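PDB 4RVU: probable quinone reductase Qor (NADPH:quinone reductase) (Zeta-crystallin homolog protein) from Mycobacterium tuberculosis, which binds NADPH and probably passes electrons from this cofactor to quinone substrates, as expected of a zeta-crystallin-like quinone reductase. Local coordinates for residues V171-T175 and V208-T212; V62-V67 and A94-Y100; T163-T167 and D188-D192. All coordinates share one frame; numbering follows the deposited sequence.

Contact 1: residues V171-T175 and V208-T212; sequences VRVIT and VRELT
Arg172 reaches from its strand to segment 208-212 of helix 201-212, and its NH1 gives a hydrogen bond of 2.6 Å to the backbone O of Leu211. The N-H...O angle is 155°. The NH1 atom stands above the carbonyl plane. The acceptor O lies near the guanidinium plane, at its edge. The arginine chain is extended from CG to NE, with CG anti to the backbone N (chi1 -178°), which lets the group span the gap. A water adds a weak bridge between Arg172 NH2 and Leu211 O. Arg172 NE makes a salt bridge to Asp192, so two partners fix the rotation of the group.

The apolar part is thin. CD1 of Ile174 lies 4.0 Å from CD1 of Leu211. The same Ile174 CD1 is 4.5 Å from CG1 of Val208. The methyl CG2 of Thr212 borders this patch, beside Ile174 CD1. The Thr212 hydroxyl turns back into the helix, where OG1 bonds to Val208 O at 2.6 Å, and OG1 also bonds to Gly216 N.

Strand and helix run nearly antiparallel, at 160°, with axes 11.0 Å apart. Side chains of the neighbouring strands 148-151 and 193-195 share the interface: Val193 meets Leu211, and Thr148 meets Thr212. This is the packing of a helix on one face of a parallel sheet, as in the Rossmann-type nucleotide-binding domain of the zinc-binding dehydrogenase family.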
# COMPACT_ATOMS: atom_id res chain seq x y z
N VAL A 171 -3.67 -4.10 -21.09
CA VAL A 171 -4.45 -4.27 -19.86
C VAL A 171 -5.94 -4.18 -20.15
O VAL A 171 -6.39 -3.30 -20.89
CB VAL A 171 -4.07 -3.18 -18.84
CG1 VAL A 171 -4.87 -3.32 -17.55
CG2 VAL A 171 -2.58 -3.23 -18.55
N ARG A 172 -6.71 -5.10 -19.59
CA ARG A 172 -8.17 -5.05 -19.69
C ARG A 172 -8.71 -4.05 -18.67
O ARG A 172 -8.35 -4.10 -17.50
CB ARG A 172 -8.75 -6.43 -19.42
CG ARG A 172 -10.25 -6.50 -19.54
CD ARG A 172 -10.72 -7.92 -19.28
NE ARG A 172 -12.14 -8.12 -19.53
CZ ARG A 172 -12.96 -8.76 -18.71
NH1 ARG A 172 -12.49 -9.26 -17.57
NH2 ARG A 172 -14.24 -8.91 -19.01
N VAL A 173 -9.56 -3.13 -19.11
CA VAL A 173 -10.02 -2.08 -18.21
C VAL A 173 -11.52 -2.14 -18.01
O VAL A 173 -12.29 -2.20 -18.97
CB VAL A 173 -9.66 -0.67 -18.74
CG1 VAL A 173 -10.27 0.41 -17.84
CG2 VAL A 173 -8.15 -0.51 -18.83
N ILE A 174 -11.94 -2.15 -16.75
CA ILE A 174 -13.35 -2.04 -16.39
C ILE A 174 -13.54 -0.66 -15.77
O ILE A 174 -12.74 -0.26 -14.92
CB ILE A 174 -13.75 -3.12 -15.37
CG1 ILE A 174 -13.40 -4.51 -15.90
CG2 ILE A 174 -15.23 -3.00 -15.01
CD1 ILE A 174 -13.42 -5.60 -14.81
N THR A 175 -14.57 0.06 -16.20
CA THR A 175 -14.81 1.41 -15.69
C THR A 175 -16.19 1.57 -15.07
O THR A 175 -17.05 0.71 -15.23
CB THR A 175 -14.68 2.47 -16.81
OG1 THR A 175 -15.69 2.25 -17.79
CG2 THR A 175 -13.31 2.39 -17.46
N VAL A 208 -17.67 -7.41 -10.77
CA VAL A 208 -16.25 -7.44 -11.09
C VAL A 208 -15.68 -8.86 -11.05
O VAL A 208 -14.92 -9.25 -11.94
CB VAL A 208 -15.45 -6.50 -10.15
CG1 VAL A 208 -13.95 -6.57 -10.45
CG2 VAL A 208 -15.97 -5.07 -10.29
N ARG A 209 -16.04 -9.63 -10.02
CA ARG A 209 -15.61 -11.02 -9.93
C ARG A 209 -16.13 -11.83 -11.12
O ARG A 209 -15.39 -12.61 -11.72
CB ARG A 209 -16.06 -11.68 -8.62
CG ARG A 209 -15.56 -10.97 -7.36
CD ARG A 209 -14.47 -11.71 -6.60
NE ARG A 209 -13.90 -10.86 -5.55
CZ ARG A 209 -12.60 -10.70 -5.33
NH1 ARG A 209 -11.71 -11.35 -6.07
NH2 ARG A 209 -12.19 -9.89 -4.38
N GLU A 210 -17.40 -11.63 -11.46
CA GLU A 210 -18.01 -12.28 -12.62
C GLU A 210 -17.15 -12.08 -13.87
O GLU A 210 -16.89 -13.02 -14.62
CB GLU A 210 -19.43 -11.75 -12.87
CG GLU A 210 -20.12 -12.36 -14.09
CD GLU A 210 -21.54 -11.86 -14.28
OE1 GLU A 210 -21.87 -10.76 -13.78
OE2 GLU A 210 -22.33 -12.56 -14.95
N LEU A 211 -16.69 -10.84 -14.06
CA LEU A 211 -15.95 -10.47 -15.26
C LEU A 211 -14.52 -10.99 -15.25
O LEU A 211 -13.90 -11.11 -16.31
CB LEU A 211 -15.94 -8.95 -15.41
CG LEU A 211 -17.31 -8.31 -15.57
CD1 LEU A 211 -17.21 -6.80 -15.41
CD2 LEU A 211 -17.89 -8.68 -16.94
N THR A 212 -14.00 -11.27 -14.06
CA THR A 212 -12.61 -11.65 -13.91
C THR A 212 -12.48 -13.11 -13.47
O THR A 212 -11.39 -13.57 -13.11
CB THR A 212 -11.90 -10.75 -12.88
OG1 THR A 212 -12.70 -10.65 -11.70
CG2 THR A 212 -11.67 -9.35 -13.45
O HOH W 1 -15.96 -11.16 -19.12

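Contact 2: residues V62-V67 and A94-Y100; sequences VIGSEV and ASANGAY
The backbone O of Gly64 is gripped by two groups: the N-H of Ala99 at 3.0 Å and a water at 2.8 Å. The Ala99 bond is straight, with an N-H...O angle of 167°, although its N stands above the carbonyl plane, 57° out of it. The same water also donates to Val62 O and accepts from Gly98 N, so it joins three backbone groups of the two loops.

Two more backbone bonds flank this one. Tyr100 N donates to Ile63 O at 2.9 Å, nearly along the C=O axis. Ala96 N donates to Ser65 O. Ser65 adds a side-chain bond from OG to Ala94 O, 3.0 Å long. Its OG sits between the backbone N and the carbonyl carbon (chi1 74°), which turns it to the 94-100 loop. Gly98 CA makes a CA-H...O contact with Val62 O.

The apolar part centres on Tyr100. CG2 of Ile63 sits over one face of its ring, 3.7 Å from the centroid, as a CH-pi contact offset toward the rim. The two side chains run side by side in the same direction. At the far end of the ring, Tyr100 OH bonds to Asp47 and His316. Gly64 CA lies 3.8 Å from Tyr100 CE1; as a glycine it lets the backbone come close to the ring. Ala99 CB packs against the Gly64 carbonyl, and Val67 CG1 meets Ala96 CB.

The Glu66 carboxylate has partners outside the two loops: a salt bridge to Lys129 and hydrogen bonds to Leu128 N and Asn44. The two loops of the GroES-like domain are therefore held mainly through backbone polar groups, with one water completing the set and small residues allowing the close approach.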
# COMPACT_ATOMS: atom_id res chain seq x y z
N VAL A 62 -4.55 33.58 -6.41
CA VAL A 62 -5.04 33.29 -7.75
C VAL A 62 -4.93 31.78 -7.90
O VAL A 62 -3.88 31.20 -7.63
CB VAL A 62 -4.20 34.00 -8.83
CG1 VAL A 62 -4.61 33.54 -10.22
CG2 VAL A 62 -4.36 35.51 -8.72
N ILE A 63 -6.02 31.13 -8.31
CA ILE A 63 -6.15 29.68 -8.25
C ILE A 63 -5.61 28.95 -9.49
O ILE A 63 -5.50 29.56 -10.56
CB ILE A 63 -7.63 29.32 -8.01
CG1 ILE A 63 -7.83 27.84 -7.66
CG2 ILE A 63 -8.47 29.72 -9.20
CD1 ILE A 63 -9.12 27.59 -6.93
N GLY A 64 -5.27 27.66 -9.33
CA GLY A 64 -4.95 26.78 -10.46
C GLY A 64 -3.47 26.52 -10.66
O GLY A 64 -2.63 27.37 -10.34
N SER A 65 -3.12 25.35 -11.20
CA SER A 65 -1.71 25.02 -11.38
C SER A 65 -1.34 24.53 -12.78
O SER A 65 -0.17 24.29 -13.05
CB SER A 65 -1.24 24.02 -10.32
OG SER A 65 -1.72 22.71 -10.58
N GLU A 66 -2.32 24.37 -13.66
CA GLU A 66 -2.03 23.83 -14.99
C GLU A 66 -2.21 24.90 -16.07
O GLU A 66 -3.27 25.51 -16.17
CB GLU A 66 -2.90 22.60 -15.29
CG GLU A 66 -2.56 21.88 -16.60
CD GLU A 66 -3.36 20.58 -16.82
OE1 GLU A 66 -4.48 20.45 -16.28
OE2 GLU A 66 -2.85 19.68 -17.53
N VAL A 67 -1.17 25.13 -16.87
CA VAL A 67 -1.22 26.15 -17.92
C VAL A 67 -0.36 25.74 -19.10
O VAL A 67 0.68 25.13 -18.93
CB VAL A 67 -0.76 27.53 -17.42
CG1 VAL A 67 0.69 27.49 -16.99
CG2 VAL A 67 -0.96 28.63 -18.49
N ALA A 94 2.19 21.71 -14.83
CA ALA A 94 1.11 21.32 -13.93
C ALA A 94 1.44 21.82 -12.53
O ALA A 94 0.77 21.46 -11.56
CB ALA A 94 0.99 19.80 -13.91
N SER A 95 2.47 22.66 -12.43
CA SER A 95 2.99 23.10 -11.14
C SER A 95 3.09 24.62 -11.05
O SER A 95 3.91 25.14 -10.31
CB SER A 95 4.37 22.49 -10.92
OG SER A 95 4.30 21.08 -10.96
N ALA A 96 2.25 25.32 -11.81
CA ALA A 96 2.29 26.77 -11.88
C ALA A 96 1.66 27.39 -10.64
O ALA A 96 0.92 26.73 -9.91
CB ALA A 96 1.59 27.26 -13.15
N ASN A 97 1.98 28.66 -10.41
CA ASN A 97 1.33 29.44 -9.36
C ASN A 97 0.37 30.42 -10.02
O ASN A 97 0.79 31.22 -10.86
CB ASN A 97 2.37 30.23 -8.56
CG ASN A 97 1.77 30.93 -7.35
OD1 ASN A 97 0.85 30.42 -6.72
ND2 ASN A 97 2.30 32.10 -7.01
N GLY A 98 -0.90 30.36 -9.65
CA GLY A 98 -1.89 31.30 -10.18
C GLY A 98 -2.23 31.10 -11.65
O GLY A 98 -2.30 32.06 -12.42
N ALA A 99 -2.49 29.85 -12.04
CA ALA A 99 -2.69 29.53 -13.46
C ALA A 99 -3.95 30.15 -14.09
O ALA A 99 -3.99 30.35 -15.31
CB ALA A 99 -2.69 28.01 -13.67
N TYR A 100 -4.98 30.42 -13.30
CA TYR A 100 -6.20 31.02 -13.87
C TYR A 100 -5.98 32.52 -14.05
O TYR A 100 -6.53 33.33 -13.30
CB TYR A 100 -7.43 30.85 -12.96
CG TYR A 100 -8.04 29.46 -12.80
CD1 TYR A 100 -7.32 28.29 -13.03
CD2 TYR A 100 -9.36 29.33 -12.37
CE1 TYR A 100 -7.90 27.03 -12.82
CE2 TYR A 100 -9.95 28.08 -12.17
CZ TYR A 100 -9.20 26.94 -12.39
OH TYR A 100 -9.79 25.73 -12.20
O HOH W 2 -2.13 28.62 -7.88

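Contact 3: residues T163-T167 and D188-D192; sequences TQWAT and DAGAD
Segment 163-167 is a helical turn, and Ala189 lies against it, its CA 5.2 Å from that of Gln164. Segment 188-192 leaves the preceding helix through a Schellman motif, in which Gly190 takes a positive phi of 118°. No hydrogen bond joins the two segments. The backbones approach most directly where Gln164 CA makes a CA-H...O contact of 3.4 Å with Ala189 O. Gly190, without a side chain, lets its backbone lie close to Thr167 OG1.

Thr163 carries much of the side-chain packing. With OG1 beside the backbone N (chi1 -62°), CG2 lies anti to that N and faces the turn. This methyl lies 3.4 Å from Ala191 N and 3.9 Å from Ala189 CB. The Thr163 hydroxyl bonds to Gly159 O, within its own helix. Gln164 lays CG alongside Ala189, 3.9 Å from CB. Beyond CG the chain is extended, and the amide bonds to Thr300 N and Leu160 O.

Thr167 OG1 lies 3.4 Å from Gly190 O, a close approach without a hydrogen bond. Its hydroxyl donates to Thr163 O at 2.7 Å. That oxygen also takes the N-H of Thr167, and the two donors come from opposite faces of the carbonyl plane.

Helix 157-168 is the crossover between parallel neighbouring strands 148-151 and 172-176, a beta-alpha-beta unit of the Rossmann-type domain. The contact joins it to the turn between helix 180-188 and strand 193-195. Strand 172-176 lies beside both: Thr175 touches Thr163 and Ala191. Trp165 packs against helices 120-140 and 280-295.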
# COMPACT_ATOMS: atom_id res chain seq x y z
N THR A 163 -7.56 4.81 -19.17
CA THR A 163 -8.20 3.74 -19.93
C THR A 163 -7.46 3.49 -21.24
O THR A 163 -7.08 2.36 -21.54
CB THR A 163 -9.67 4.07 -20.18
OG1 THR A 163 -10.33 4.15 -18.91
CG2 THR A 163 -10.34 3.00 -21.03
N GLN A 164 -7.20 4.57 -21.98
CA GLN A 164 -6.48 4.45 -23.24
C GLN A 164 -5.09 3.88 -23.04
O GLN A 164 -4.67 2.99 -23.78
CB GLN A 164 -6.37 5.80 -23.92
CG GLN A 164 -7.69 6.40 -24.34
CD GLN A 164 -7.49 7.75 -24.98
OE1 GLN A 164 -7.11 7.85 -26.15
NE2 GLN A 164 -7.71 8.81 -24.21
N TRP A 165 -4.37 4.42 -22.06
CA TRP A 165 -2.97 4.08 -21.87
C TRP A 165 -2.83 2.63 -21.41
O TRP A 165 -2.02 1.88 -21.94
CB TRP A 165 -2.32 5.03 -20.87
CG TRP A 165 -0.85 5.23 -21.11
CD1 TRP A 165 -0.01 4.41 -21.81
CD2 TRP A 165 -0.07 6.36 -20.69
NE1 TRP A 165 1.26 4.95 -21.83
CE2 TRP A 165 1.25 6.15 -21.16
CE3 TRP A 165 -0.35 7.51 -19.96
CZ2 TRP A 165 2.28 7.06 -20.93
CZ3 TRP A 165 0.68 8.42 -19.73
CH2 TRP A 165 1.97 8.19 -20.21
N ALA A 166 -3.64 2.24 -20.42
CA ALA A 166 -3.66 0.86 -19.96
C ALA A 166 -4.02 -0.10 -21.10
O ALA A 166 -3.38 -1.14 -21.28
CB ALA A 166 -4.63 0.69 -18.77
N THR A 167 -5.04 0.24 -21.88
CA THR A 167 -5.45 -0.59 -23.02
C THR A 167 -4.29 -0.77 -24.00
O THR A 167 -4.03 -1.88 -24.46
CB THR A 167 -6.65 0.01 -23.73
OG1 THR A 167 -7.76 0.03 -22.82
CG2 THR A 167 -7.02 -0.82 -24.96
N ASP A 188 -15.15 3.78 -26.26
CA ASP A 188 -14.29 4.31 -27.32
C ASP A 188 -12.84 4.45 -26.86
O ASP A 188 -11.90 4.31 -27.65
CB ASP A 188 -14.80 5.66 -27.80
CG ASP A 188 -16.12 5.57 -28.54
OD1 ASP A 188 -16.57 4.43 -28.82
OD2 ASP A 188 -16.69 6.64 -28.84
N ALA A 189 -12.67 4.74 -25.57
CA ALA A 189 -11.34 4.88 -24.97
C ALA A 189 -10.67 3.52 -24.76
O ALA A 189 -9.47 3.45 -24.48
CB ALA A 189 -11.43 5.63 -23.66
N GLY A 190 -11.45 2.45 -24.86
CA GLY A 190 -10.89 1.12 -24.78
C GLY A 190 -11.38 0.26 -23.64
O GLY A 190 -10.95 -0.89 -23.49
N ALA A 191 -12.29 0.81 -22.83
CA ALA A 191 -12.82 0.06 -21.69
C ALA A 191 -13.49 -1.20 -22.21
O ALA A 191 -14.25 -1.14 -23.18
CB ALA A 191 -13.80 0.89 -20.89
N ASP A 192 -13.19 -2.34 -21.59
CA ASP A 192 -13.73 -3.60 -22.07
C ASP A 192 -15.16 -3.77 -21.58
O ASP A 192 -16.02 -4.30 -22.29
CB ASP A 192 -12.85 -4.77 -21.64
CG ASP A 192 -13.22 -6.06 -22.35
OD1 ASP A 192 -13.22 -6.06 -23.60
OD2 ASP A 192 -13.53 -7.05 -21.66

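How the contacts relate
From the N terminus, contact 2 comes first. It closes a loop between 62-67 and 94-100 in the GroES-like domain, before the other contacts begin. Contact 3 then opens at helix 157-168, and contact 1 opens at strand 172-176. Contact 3 closes at 188-192 and contact 1 at 208-212, so these two cross along the chain. They also touch: Asp192 N probably bonds to Val173 O, and Ala166 packs on Val173. Together they tie helices 157-168 and 201-212 to the edge region of the parallel sheet. Contact 2 lies on the opposite side of the chain's centre, its centre about 36 Å from that of contact 1.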